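Local coordinates for ribose-phosphate pyrophosphokinase (Mycobacterium smegmatis, PDB 5MP7), which probably transfers the pyrophosphoryl group of ATP to the 1-hydroxyl of ribose 5-phosphate, making the nucleotide precursor phosphoribosyl diphosphate, at residues G161-H166 against E278-N283; K224-T229 against N244-D249; G180-A185 against V195-I200; T238-V243 against P268-E273; V133-H138 against P303-T308. One frame throughout, in Å; residues are numbered along the deposited sequence.

Contact 1 of 5, residues G161-H166 against E278-N283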
# COMPACT_ATOMS: atom_id res chain seq x y z
N GLY A 161 -70.84 10.88 32.77
CA GLY A 161 -71.96 11.10 31.87
C GLY A 161 -72.11 9.96 30.87
O GLY A 161 -73.20 9.48 30.63
N TYR A 162 -71.00 9.49 30.31
CA TYR A 162 -71.04 8.38 29.36
C TYR A 162 -71.43 7.08 30.07
O TYR A 162 -72.25 6.32 29.57
CB TYR A 162 -69.70 8.25 28.66
CG TYR A 162 -69.57 7.03 27.80
CD1 TYR A 162 -69.10 5.84 28.34
CD2 TYR A 162 -69.87 7.07 26.45
CE1 TYR A 162 -68.97 4.71 27.55
CE2 TYR A 162 -69.72 5.94 25.65
CZ TYR A 162 -69.27 4.78 26.22
OH TYR A 162 -69.12 3.65 25.47
N ILE A 163 -70.83 6.82 31.22
CA ILE A 163 -71.15 5.63 32.00
C ILE A 163 -72.60 5.63 32.48
O ILE A 163 -73.25 4.60 32.45
CB ILE A 163 -70.19 5.46 33.19
CG1 ILE A 163 -68.81 5.07 32.67
CG2 ILE A 163 -70.67 4.40 34.16
CD1 ILE A 163 -67.71 5.18 33.69
N GLY A 164 -73.10 6.79 32.89
CA GLY A 164 -74.53 6.96 33.19
C GLY A 164 -75.47 6.67 32.04
O GLY A 164 -76.46 6.02 32.25
N GLU A 165 -75.15 7.11 30.81
CA GLU A 165 -75.95 6.80 29.58
C GLU A 165 -76.02 5.28 29.27
O GLU A 165 -77.05 4.79 28.82
CB GLU A 165 -75.42 7.49 28.29
CG GLU A 165 -75.36 9.02 28.17
CD GLU A 165 -74.68 9.56 26.86
OE1 GLU A 165 -74.60 8.84 25.81
OE2 GLU A 165 -74.23 10.75 26.84
N HIS A 166 -74.94 4.53 29.50
CA HIS A 166 -74.90 3.13 29.10
C HIS A 166 -74.99 2.07 30.18
O HIS A 166 -75.23 0.92 29.87
CB HIS A 166 -73.66 2.88 28.27
CG HIS A 166 -73.57 3.77 27.08
ND1 HIS A 166 -74.41 3.63 25.99
CD2 HIS A 166 -72.75 4.79 26.79
CE1 HIS A 166 -74.10 4.54 25.08
NE2 HIS A 166 -73.08 5.25 25.54
N GLU A 278 -65.46 -3.05 29.03
CA GLU A 278 -65.19 -1.78 28.37
C GLU A 278 -64.00 -1.06 29.01
O GLU A 278 -63.79 -1.18 30.22
CB GLU A 278 -66.42 -0.90 28.37
CG GLU A 278 -66.35 0.14 27.27
CD GLU A 278 -67.61 0.95 27.07
OE1 GLU A 278 -68.67 0.67 27.71
OE2 GLU A 278 -67.57 1.86 26.20
N VAL A 279 -63.22 -0.35 28.20
CA VAL A 279 -62.15 0.50 28.67
C VAL A 279 -62.38 1.88 28.06
O VAL A 279 -62.45 1.99 26.87
CB VAL A 279 -60.80 -0.02 28.27
CG1 VAL A 279 -59.72 0.88 28.84
CG2 VAL A 279 -60.58 -1.42 28.77
N ILE A 280 -62.60 2.90 28.87
CA ILE A 280 -62.96 4.21 28.40
C ILE A 280 -61.85 5.18 28.76
O ILE A 280 -61.44 5.26 29.91
CB ILE A 280 -64.23 4.68 29.08
CG1 ILE A 280 -65.30 3.62 28.92
CG2 ILE A 280 -64.73 5.97 28.45
CD1 ILE A 280 -66.43 3.74 29.90
N VAL A 281 -61.35 5.88 27.74
CA VAL A 281 -60.29 6.89 27.88
C VAL A 281 -60.63 8.12 27.07
O VAL A 281 -61.57 8.10 26.30
CB VAL A 281 -58.90 6.41 27.45
CG1 VAL A 281 -58.46 5.23 28.26
CG2 VAL A 281 -58.88 6.05 26.00
N THR A 282 -59.92 9.21 27.33
CA THR A 282 -60.04 10.43 26.54
C THR A 282 -58.88 10.47 25.61
O THR A 282 -57.95 9.66 25.72
CB THR A 282 -60.06 11.74 27.36
OG1 THR A 282 -58.73 12.01 27.88
CG2 THR A 282 -61.04 11.63 28.49
N ASN A 283 -58.87 11.46 24.75
CA ASN A 283 -57.76 11.62 23.81
C ASN A 283 -56.75 12.71 24.20
O ASN A 283 -56.32 13.49 23.36
CB ASN A 283 -58.31 11.81 22.37
CG ASN A 283 -58.98 13.14 22.18
OD1 ASN A 283 -59.53 13.72 23.12
ND2 ASN A 283 -58.95 13.63 20.98
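Tyr162 and Glu278 meet from opposite directions, joining a hydroxyl to a carboxylate by a very short hydrogen bond, 2.5 Å from Tyr162 OH to Glu278 OE2. The oxygen comes to the edge of the phenol, near its plane, while the carboxylate is turned 73° from the ring. Glu278 can do this because its chain runs extended beyond CG. The same OE2 is also hydrogen-bonded to Thr297, and OE1 to Tyr167, so the group is held at both oxygens, which should restrict its rotation.

That bond and the apolar packing beside it make up the tight part of the contact. Ile280 sends its CD1 methyl to the phenol at 3.6 Å from Tyr162 CE1, an approach neither over the face nor at the edge. That methyl also touches the side chain of Ile163, 3.9 Å from Ile163 CG1. Tyr162 reaches the strand because its chi1 of 172° swings the ring away from the backbone N. Ile163 and Ile280 are buried, and Ala257 and Leu299 of neighbouring strands close in around them.

The exposed side lies off the strand. There His166, one turn later, lays CD2 3.4 Å above one face of the Tyr162 ring, offset toward the rim and on the opposite side of the ring plane from Ile280 CD1.

The short axes lie 11.1 Å apart at 148°, so helix 161-166 runs roughly against strand 278-282. A helix laid antiparallel to a strand in the parallel part of the mixed sheet is the layered alpha/beta packing of the phosphoribosyltransferase-like fold.

Contact 2 of 5, residues K224-T229 against N244-D249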
# COMPACT_ATOMS: atom_id res chain seq x y z
N LYS A 224 -71.80 -7.47 41.39
CA LYS A 224 -71.98 -6.06 41.02
C LYS A 224 -71.20 -5.72 39.77
O LYS A 224 -70.22 -6.39 39.45
CB LYS A 224 -71.53 -5.14 42.15
CG LYS A 224 -72.17 -5.42 43.51
CD LYS A 224 -73.23 -4.41 43.80
CE LYS A 224 -73.79 -4.50 45.18
NZ LYS A 224 -74.44 -3.22 45.55
N THR A 225 -71.63 -4.66 39.10
CA THR A 225 -70.90 -4.09 37.96
C THR A 225 -69.88 -3.10 38.49
O THR A 225 -70.25 -2.03 38.96
CB THR A 225 -71.87 -3.39 37.00
OG1 THR A 225 -72.81 -4.37 36.53
CG2 THR A 225 -71.15 -2.80 35.81
N CYS A 226 -68.61 -3.45 38.41
CA CYS A 226 -67.53 -2.61 38.94
C CYS A 226 -67.04 -1.56 37.96
O CYS A 226 -66.68 -1.90 36.86
CB CYS A 226 -66.34 -3.48 39.31
SG CYS A 226 -66.77 -4.59 40.64
N ILE A 227 -66.98 -0.30 38.40
CA ILE A 227 -66.36 0.77 37.67
C ILE A 227 -64.97 1.00 38.27
O ILE A 227 -64.85 1.62 39.33
CB ILE A 227 -67.16 2.09 37.79
CG1 ILE A 227 -68.67 1.88 37.66
CG2 ILE A 227 -66.67 3.10 36.78
CD1 ILE A 227 -69.14 1.30 36.34
N LEU A 228 -63.94 0.49 37.61
CA LEU A 228 -62.57 0.64 38.04
C LEU A 228 -62.04 1.95 37.50
O LEU A 228 -61.93 2.13 36.29
CB LEU A 228 -61.74 -0.47 37.45
CG LEU A 228 -60.44 -0.98 38.04
CD1 LEU A 228 -60.42 -0.91 39.54
CD2 LEU A 228 -60.25 -2.40 37.54
N THR A 229 -61.72 2.88 38.38
CA THR A 229 -61.38 4.23 37.94
C THR A 229 -59.92 4.57 38.28
O THR A 229 -59.47 4.35 39.38
CB THR A 229 -62.39 5.28 38.48
OG1 THR A 229 -62.10 6.55 37.91
CG2 THR A 229 -62.35 5.38 39.97
N ASN A 244 -58.65 -8.97 37.58
CA ASN A 244 -58.58 -10.38 37.94
C ASN A 244 -59.02 -10.61 39.40
O ASN A 244 -59.71 -11.57 39.71
CB ASN A 244 -57.15 -10.88 37.73
CG ASN A 244 -56.88 -12.19 38.45
OD1 ASN A 244 -57.51 -13.18 38.13
ND2 ASN A 244 -55.98 -12.19 39.46
N LEU A 245 -58.62 -9.71 40.29
CA LEU A 245 -59.02 -9.76 41.71
C LEU A 245 -60.51 -9.58 41.88
O LEU A 245 -61.11 -10.21 42.74
CB LEU A 245 -58.30 -8.67 42.51
CG LEU A 245 -57.50 -9.14 43.71
CD1 LEU A 245 -56.34 -10.03 43.32
CD2 LEU A 245 -57.00 -7.88 44.41
N LEU A 246 -61.10 -8.65 41.13
CA LEU A 246 -62.54 -8.37 41.24
C LEU A 246 -63.34 -9.56 40.69
O LEU A 246 -64.38 -9.90 41.23
CB LEU A 246 -62.92 -7.10 40.50
CG LEU A 246 -62.38 -5.82 41.10
CD1 LEU A 246 -62.52 -4.68 40.11
CD2 LEU A 246 -63.07 -5.48 42.41
N ARG A 247 -62.79 -10.21 39.67
CA ARG A 247 -63.35 -11.40 39.06
C ARG A 247 -63.40 -12.52 40.06
O ARG A 247 -64.43 -13.14 40.24
CB ARG A 247 -62.46 -11.84 37.89
CG ARG A 247 -63.02 -12.90 36.95
CD ARG A 247 -62.03 -13.23 35.80
NE ARG A 247 -60.72 -13.80 36.21
CZ ARG A 247 -60.47 -14.73 37.15
NH1 ARG A 247 -61.44 -15.34 37.84
NH2 ARG A 247 -59.20 -15.10 37.39
N GLU A 248 -62.27 -12.75 40.71
CA GLU A 248 -62.18 -13.72 41.79
C GLU A 248 -63.11 -13.46 42.95
O GLU A 248 -63.46 -14.37 43.66
CB GLU A 248 -60.76 -13.79 42.31
CG GLU A 248 -60.00 -14.73 41.42
CD GLU A 248 -58.49 -14.56 41.36
OE1 GLU A 248 -57.89 -14.01 42.31
OE2 GLU A 248 -57.91 -15.03 40.36
N ASP A 249 -63.49 -12.21 43.17
CA ASP A 249 -64.40 -11.88 44.26
C ASP A 249 -65.86 -11.83 43.83
O ASP A 249 -66.72 -11.38 44.58
CB ASP A 249 -63.97 -10.58 44.93
CG ASP A 249 -62.82 -10.80 45.90
OD1 ASP A 249 -63.14 -11.24 47.02
OD2 ASP A 249 -61.64 -10.55 45.57
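Apolar packing carries the whole contact between Leu246 and the pair Cys226 and Leu228. Leu246 CD1 does most of the touching: it lies 4.1 Å from Cys226 CB and equally 4.1 Å from Leu228 CD2, meeting two residues that point to the same side of the strand. Its other methyl, CD2, comes up beside the sulfur, 4.2 Å from Cys226 SG. Leu246 projects both methyls from the helix toward the sheet, its chi1 of -68° setting CG opposite the carbonyl carbon. All three residues are buried, and Val221 and Val175 add to their surroundings.

Strand 225-230, helix 237-248 and strand 253-258 come in this order along the chain, with the short strand 232-233 between the first two, and the two longer strands are parallel neighbours in the sheet, so this is the strand-to-helix half of a beta-alpha-beta crossover. The turn between strand and helix holds residues predicted to bind ribose 5-phosphate, Asp230 and Asp234 to Thr238, although Leu246 itself packs nearer the far end of the helix.

Polar interactions stay within each element or go to other parts of the fold. On the outer side of the helix, exposed Arg247 and Glu248 form a salt bridge, 3.2 Å from NH2 to OE2, and the carbonyl oxygen of Asn244 sits over the centre of the Arg247 guanidinium, 4.1 Å above its plane. Alternate strand residues point elsewhere: Thr225 is hydrogen-bonded to Glu170 and Thr229 to Arg181, while the loop residue Lys224 pairs with Asp171.

Contact 3 of 5, residues G180-A185 against V195-I200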
# COMPACT_ATOMS: atom_id res chain seq x y z
N GLY A 180 -54.22 5.36 46.87
CA GLY A 180 -54.04 6.77 46.52
C GLY A 180 -55.24 7.44 45.89
O GLY A 180 -55.40 8.63 45.97
N ARG A 181 -56.08 6.66 45.23
CA ARG A 181 -57.11 7.20 44.38
C ARG A 181 -58.54 7.11 44.95
O ARG A 181 -59.54 7.42 44.30
CB ARG A 181 -56.88 6.34 43.15
CG ARG A 181 -57.76 6.43 41.96
CD ARG A 181 -57.53 7.64 41.07
NE ARG A 181 -58.67 7.79 40.16
CZ ARG A 181 -58.95 8.88 39.45
NH1 ARG A 181 -58.18 9.97 39.47
NH2 ARG A 181 -60.03 8.85 38.68
N VAL A 182 -58.64 6.77 46.23
CA VAL A 182 -59.95 6.53 46.86
C VAL A 182 -60.82 7.80 46.89
O VAL A 182 -62.02 7.71 46.69
CB VAL A 182 -59.80 5.90 48.26
CG1 VAL A 182 -61.15 5.66 48.92
CG2 VAL A 182 -59.06 4.59 48.16
N ARG A 183 -60.21 8.95 47.09
CA ARG A 183 -60.96 10.19 47.16
C ARG A 183 -61.65 10.52 45.84
O ARG A 183 -62.79 10.98 45.83
CB ARG A 183 -60.05 11.37 47.58
CG ARG A 183 -60.69 12.76 47.56
CD ARG A 183 -61.94 12.83 48.42
NE ARG A 183 -62.79 13.94 48.00
CZ ARG A 183 -64.13 13.99 48.12
NH1 ARG A 183 -64.83 13.00 48.67
NH2 ARG A 183 -64.78 15.07 47.70
N VAL A 184 -60.95 10.32 44.73
CA VAL A 184 -61.54 10.62 43.43
C VAL A 184 -62.65 9.62 43.18
O VAL A 184 -63.71 9.98 42.69
CB VAL A 184 -60.50 10.61 42.28
CG1 VAL A 184 -61.20 10.87 40.94
CG2 VAL A 184 -59.44 11.70 42.51
N ALA A 185 -62.39 8.36 43.52
CA ALA A 185 -63.39 7.32 43.39
C ALA A 185 -64.64 7.65 44.16
O ALA A 185 -65.73 7.40 43.67
CB ALA A 185 -62.83 5.99 43.86
N VAL A 195 -73.62 5.47 44.83
CA VAL A 195 -73.41 4.05 44.86
C VAL A 195 -72.26 3.69 45.84
O VAL A 195 -71.49 4.56 46.22
CB VAL A 195 -73.16 3.50 43.43
CG1 VAL A 195 -74.24 4.02 42.47
CG2 VAL A 195 -71.76 3.83 42.90
N PRO A 196 -72.12 2.41 46.20
CA PRO A 196 -71.05 2.01 47.10
C PRO A 196 -69.64 2.08 46.51
O PRO A 196 -69.46 2.21 45.29
CB PRO A 196 -71.38 0.55 47.48
CG PRO A 196 -72.55 0.16 46.69
CD PRO A 196 -73.12 1.36 46.01
N LEU A 197 -68.67 1.90 47.39
CA LEU A 197 -67.29 2.12 47.11
C LEU A 197 -66.44 0.95 47.57
O LEU A 197 -66.72 0.36 48.58
CB LEU A 197 -66.87 3.39 47.83
CG LEU A 197 -65.50 4.02 47.56
CD1 LEU A 197 -65.31 4.30 46.08
CD2 LEU A 197 -65.41 5.32 48.33
N ALA A 198 -65.41 0.63 46.83
CA ALA A 198 -64.43 -0.40 47.21
C ALA A 198 -63.04 -0.05 46.68
O ALA A 198 -62.91 0.80 45.81
CB ALA A 198 -64.84 -1.75 46.67
N PHE A 199 -62.01 -0.68 47.23
CA PHE A 199 -60.67 -0.47 46.72
C PHE A 199 -59.74 -1.63 47.00
O PHE A 199 -60.03 -2.43 47.86
CB PHE A 199 -60.09 0.82 47.29
CG PHE A 199 -59.58 0.67 48.67
CD1 PHE A 199 -60.45 0.67 49.74
CD2 PHE A 199 -58.22 0.48 48.90
CE1 PHE A 199 -59.98 0.50 51.03
CE2 PHE A 199 -57.73 0.31 50.19
CZ PHE A 199 -58.62 0.31 51.25
N ILE A 200 -58.64 -1.69 46.28
CA ILE A 200 -57.66 -2.72 46.44
C ILE A 200 -56.60 -2.30 47.45
O ILE A 200 -55.88 -1.35 47.22
CB ILE A 200 -56.95 -3.03 45.13
CG1 ILE A 200 -57.84 -3.93 44.27
CG2 ILE A 200 -55.88 -4.11 45.28
CD1 ILE A 200 -59.09 -3.49 43.55
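This is an apolar helix-on-strand contact, Val182 and Ala185 at the start of helix 182-191 against Leu197 and Phe199 of strand 197-202, the next strand in the chain. No hydrogen bond crosses it. The tightest touch is Ala185 CB to Leu197 CD1 at 3.7 Å, where a short side chain lets the leucine come close to the helix backbone. The other methyl, Leu197 CD2, faces Val182 CG1 more loosely at 4.3 Å. Val182 turns its second branch to the root of the aromatic side chain, with CG2 4.0 Å from Phe199 CG and just as near its CB, oblique to the ring. Phe199 holds CG between its backbone N and carbonyl carbon (chi1 79°), and its side chain also meets Ser176 and Val218.

Arg181 occupies the N-cap position and sends NH2 to Thr229, while the backbone N of Gly180 is hydrogen-bonded to Asp178, a predicted magnesium ligand about 7 Å from the Phe199 side chain. With strand 172-176, parallel to and beside strand 197-202, the helix makes a beta-alpha-beta crossover whose first turn lies close to the probable metal site.

Contact 4 of 5, residues T238-V243 against P268-E273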
# COMPACT_ATOMS: atom_id res chain seq x y z
N THR A 238 -51.15 -2.86 37.02
CA THR A 238 -51.96 -2.64 38.21
C THR A 238 -53.41 -2.85 37.87
O THR A 238 -54.12 -3.49 38.62
CB THR A 238 -51.80 -1.19 38.73
OG1 THR A 238 -50.51 -1.03 39.31
CG2 THR A 238 -52.90 -0.79 39.76
N ILE A 239 -53.86 -2.25 36.78
CA ILE A 239 -55.26 -2.31 36.42
C ILE A 239 -55.68 -3.73 36.03
O ILE A 239 -56.76 -4.15 36.42
CB ILE A 239 -55.62 -1.23 35.38
CG1 ILE A 239 -55.59 0.12 36.09
CG2 ILE A 239 -57.01 -1.42 34.82
CD1 ILE A 239 -55.57 1.31 35.15
N ALA A 240 -54.85 -4.46 35.28
CA ALA A 240 -55.19 -5.85 34.92
C ALA A 240 -55.26 -6.71 36.16
O ALA A 240 -56.14 -7.52 36.28
CB ALA A 240 -54.21 -6.44 33.94
N GLY A 241 -54.33 -6.49 37.10
CA GLY A 241 -54.34 -7.18 38.38
C GLY A 241 -55.64 -6.96 39.14
O GLY A 241 -56.20 -7.89 39.71
N ALA A 242 -56.13 -5.72 39.11
CA ALA A 242 -57.36 -5.40 39.79
C ALA A 242 -58.57 -6.09 39.16
O ALA A 242 -59.48 -6.49 39.86
CB ALA A 242 -57.55 -3.90 39.86
N VAL A 243 -58.58 -6.21 37.85
CA VAL A 243 -59.69 -6.85 37.15
C VAL A 243 -59.79 -8.30 37.58
O VAL A 243 -60.87 -8.76 37.88
CB VAL A 243 -59.52 -6.78 35.63
CG1 VAL A 243 -60.52 -7.69 34.91
CG2 VAL A 243 -59.71 -5.35 35.17
N PRO A 268 -52.29 -2.73 25.61
CA PRO A 268 -53.41 -3.09 24.73
C PRO A 268 -53.74 -4.58 24.73
O PRO A 268 -54.88 -4.96 24.87
CB PRO A 268 -52.93 -2.65 23.36
CG PRO A 268 -51.89 -1.62 23.65
CD PRO A 268 -51.19 -2.08 24.88
N GLN A 269 -52.73 -5.41 24.60
CA GLN A 269 -52.89 -6.85 24.67
C GLN A 269 -53.38 -7.33 26.07
O GLN A 269 -54.28 -8.17 26.18
CB GLN A 269 -51.53 -7.44 24.32
CG GLN A 269 -51.33 -8.86 24.83
CD GLN A 269 -51.50 -9.81 23.68
OE1 GLN A 269 -50.71 -9.77 22.71
NE2 GLN A 269 -52.55 -10.63 23.72
N ARG A 270 -52.78 -6.77 27.12
CA ARG A 270 -53.14 -7.03 28.52
C ARG A 270 -54.59 -6.71 28.83
O ARG A 270 -55.32 -7.54 29.41
CB ARG A 270 -52.20 -6.22 29.45
CG ARG A 270 -51.01 -7.05 29.92
CD ARG A 270 -50.84 -6.98 31.43
NE ARG A 270 -49.92 -5.94 31.78
CZ ARG A 270 -48.60 -6.04 31.99
NH1 ARG A 270 -47.95 -7.20 31.85
NH2 ARG A 270 -47.93 -4.95 32.32
N LEU A 271 -55.04 -5.54 28.39
CA LEU A 271 -56.40 -5.10 28.64
C LEU A 271 -57.47 -5.81 27.81
O LEU A 271 -58.56 -6.11 28.31
CB LEU A 271 -56.52 -3.62 28.44
CG LEU A 271 -55.66 -2.80 29.40
CD1 LEU A 271 -55.70 -1.34 28.96
CD2 LEU A 271 -56.16 -2.92 30.82
N ALA A 272 -57.14 -6.09 26.56
CA ALA A 272 -58.03 -6.85 25.68
C ALA A 272 -58.27 -8.30 26.17
O ALA A 272 -59.36 -8.82 26.02
CB ALA A 272 -57.49 -6.87 24.25
N GLU A 273 -57.25 -8.91 26.78
CA GLU A 273 -57.28 -10.29 27.28
C GLU A 273 -57.77 -10.41 28.70
O GLU A 273 -58.15 -11.49 29.13
CB GLU A 273 -55.91 -10.94 27.24
CG GLU A 273 -55.48 -11.31 25.82
CD GLU A 273 -54.04 -11.80 25.76
OE1 GLU A 273 -53.38 -11.96 26.81
OE2 GLU A 273 -53.53 -11.96 24.61
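Ala240 and Arg270 face each other between two helices that run in broadly the same direction, their closest backbones being Ala240 and Leu271, 6.4 Å between CA atoms. Arg270 meets the alanine with its chain and not with its charge: CD lies 4.2 Å from Ala240 CB, and the guanidinium passes on beyond the methyl. The arginine is strongly bent, chi1 -95° and chi3 -93°, both well off the staggered positions; the bends carry CD over to Ala240 CB and the guanidinium toward Thr235. Its NH2 makes a weak hydrogen bond to the carbonyl oxygen of Thr235, in the loop just before the other helix.

Leu271 and Ile239 form the inner half of the contact. Neither is aimed straight at the opposite helix; the leucine bends inward at its end, bringing CD2 to 4.4 Å from Ile239 CG2, a loose touch. Both are buried and both also rest on Ile233 and on Ile256 of the sheet beneath, so much of their packing is shared with the sheet. The arginine side is the more open one, and no hydrogen bond links the two segments.

Helix 237-248 follows the turn Asp234 to Gly236. Residues Asp234 to Thr238 and Asp230, which Ile239 touches, are predicted to bind ribose 5-phosphate, and a bound acetate lies about 5 Å from the Ile239 side chain. An acidic, glycine-rich turn leading into a helix is consistent with the PRPP-binding loop of phosphoribosyltransferase-like folds, and the helix pair packs behind it.

Contact 5 of 5, residues V133-H138 against P303-T308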
# COMPACT_ATOMS: atom_id res chain seq x y z
N VAL A 133 -52.73 25.24 31.58
CA VAL A 133 -54.01 24.55 31.53
C VAL A 133 -53.70 23.06 31.38
O VAL A 133 -52.94 22.65 30.50
CB VAL A 133 -54.80 24.96 30.32
CG1 VAL A 133 -56.03 24.10 30.18
CG2 VAL A 133 -55.18 26.42 30.42
N SER A 134 -54.30 22.25 32.25
CA SER A 134 -54.09 20.81 32.22
C SER A 134 -55.35 20.06 32.54
O SER A 134 -56.31 20.64 33.06
CB SER A 134 -52.97 20.48 33.19
OG SER A 134 -52.33 19.28 32.84
N VAL A 135 -55.37 18.78 32.24
CA VAL A 135 -56.55 17.97 32.49
C VAL A 135 -56.17 16.88 33.46
O VAL A 135 -55.24 16.12 33.18
CB VAL A 135 -57.09 17.32 31.20
CG1 VAL A 135 -58.39 16.54 31.47
CG2 VAL A 135 -57.33 18.37 30.12
N ASP A 136 -56.94 16.73 34.53
CA ASP A 136 -56.80 15.64 35.50
C ASP A 136 -55.37 15.32 35.93
O ASP A 136 -54.80 14.24 35.66
CB ASP A 136 -57.56 14.39 35.05
CG ASP A 136 -59.10 14.52 35.24
OD1 ASP A 136 -59.57 15.04 36.29
OD2 ASP A 136 -59.85 14.13 34.32
N LEU A 137 -54.78 16.31 36.59
CA LEU A 137 -53.50 16.16 37.24
C LEU A 137 -53.48 14.94 38.17
O LEU A 137 -54.46 14.61 38.81
CB LEU A 137 -53.17 17.42 38.01
CG LEU A 137 -53.08 18.67 37.15
CD1 LEU A 137 -53.15 19.91 38.00
CD2 LEU A 137 -51.82 18.64 36.31
N HIS A 138 -52.32 14.29 38.24
CA HIS A 138 -52.13 13.15 39.11
C HIS A 138 -52.48 13.50 40.56
O HIS A 138 -53.07 12.68 41.27
CB HIS A 138 -50.69 12.67 39.00
CG HIS A 138 -50.39 11.48 39.83
ND1 HIS A 138 -50.83 10.22 39.49
CD2 HIS A 138 -49.71 11.34 40.99
CE1 HIS A 138 -50.43 9.35 40.41
NE2 HIS A 138 -49.74 10.01 41.32
N PRO A 303 -63.83 19.53 23.16
CA PRO A 303 -64.82 20.58 23.52
C PRO A 303 -64.50 21.25 24.86
O PRO A 303 -64.66 22.46 25.00
CB PRO A 303 -66.12 19.81 23.59
CG PRO A 303 -65.92 18.62 22.69
CD PRO A 303 -64.48 18.23 22.90
N LEU A 304 -64.01 20.46 25.82
CA LEU A 304 -63.58 20.97 27.12
C LEU A 304 -62.37 21.94 26.99
O LEU A 304 -62.37 23.01 27.60
CB LEU A 304 -63.23 19.80 28.04
CG LEU A 304 -62.83 20.09 29.49
CD1 LEU A 304 -63.98 20.77 30.26
CD2 LEU A 304 -62.40 18.79 30.18
N LEU A 305 -61.36 21.55 26.20
CA LEU A 305 -60.26 22.42 25.94
C LEU A 305 -60.70 23.70 25.22
O LEU A 305 -60.22 24.77 25.58
CB LEU A 305 -59.17 21.72 25.14
CG LEU A 305 -58.31 20.75 25.94
CD1 LEU A 305 -57.20 20.23 25.06
CD2 LEU A 305 -57.71 21.37 27.20
N ALA A 306 -61.59 23.61 24.24
CA ALA A 306 -62.04 24.81 23.51
C ALA A 306 -62.79 25.77 24.42
O ALA A 306 -62.57 26.96 24.34
CB ALA A 306 -62.89 24.44 22.31
N ASN A 307 -63.64 25.25 25.31
CA ASN A 307 -64.34 26.09 26.28
C ASN A 307 -63.41 26.79 27.25
O ASN A 307 -63.64 27.95 27.58
CB ASN A 307 -65.35 25.32 27.10
CG ASN A 307 -66.70 25.23 26.46
OD1 ASN A 307 -67.47 26.17 26.51
ND2 ASN A 307 -67.00 24.10 25.88
N THR A 308 -62.38 26.09 27.70
CA THR A 308 -61.40 26.69 28.59
C THR A 308 -60.61 27.80 27.91
O THR A 308 -60.40 28.85 28.51
CB THR A 308 -60.41 25.66 29.14
OG1 THR A 308 -61.13 24.60 29.76
CG2 THR A 308 -59.53 26.26 30.20
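Val133 and Thr308 mark the nearest backbone approach, 8.2 Å between CA atoms, where strand 133-135 passes helix 303-308 with axes 10.4 Å apart and running almost antiparallel, at 156°. Their side chains reach toward each other tip to tip, and Val133 CG1 stops 4.1 Å from Thr308 CG2. The threonine is turned so that its methyl is anti to the backbone N while OG1 (chi1 -55°) stays beside that N. The hydroxyl therefore reaches back along the helix and gives a 3.0 Å hydrogen bond to Leu304 O, leaving the apolar branch for the valine.

Leu305 is the second point of support. Its side chain starts off to the side but ends over the strand, with CD2 4.2 Å from Val135 CG2 and 4.4 Å from Val133 CG1. The two valines are on the same side of the strand, with Ser134 pointing away between them. Nothing polar passes from one segment to the other, and all touching residues are buried.

The outer side of the helix is different: Asn307 is exposed and its ND2 is hydrogen-bonded to Pro303 O at 3.0 Å, lying above the carbonyl plane, while its own backbone N reaches the same oxygen from the opposite face.

Strand 131-135 leads on to His138, probably a magnesium ligand, though the packing itself lies away from that site. The C-terminal helix 302-314 lies back on the five-stranded parallel sheet of the N-terminal domain. Leu305 also meets Val27 of helix 21-31, Leu304 and Thr308 touch Met153 of strand 150-153, and Val133 sits beside Thr94 and Ile96 of strand 92-97.

Overall arrangement
Contacts 1, 2 and 3 all rest on the seven-stranded mixed sheet, with contact 4 joining two helices beside it; contact 5 belongs to the five-stranded sheet. Contacts 2 and 5 are fully buried and apolar, whereas 1, 3 and 4 are only partly buried and include residues nearer the surface. Contact 1 alone has a hydrogen bond across its segments. Strand 225-230 is packed from both sides: its Leu228 meets helix 237-248, shared by contacts 2 and 4, while Ile227 touches Ile163 of contact 1 and Thr229 meets Arg181 and Ala185 of contact 3. Contacts 2, 3 and 4 lie near predicted site residues, and segment 133-138 carries His138. No other subunit touches any.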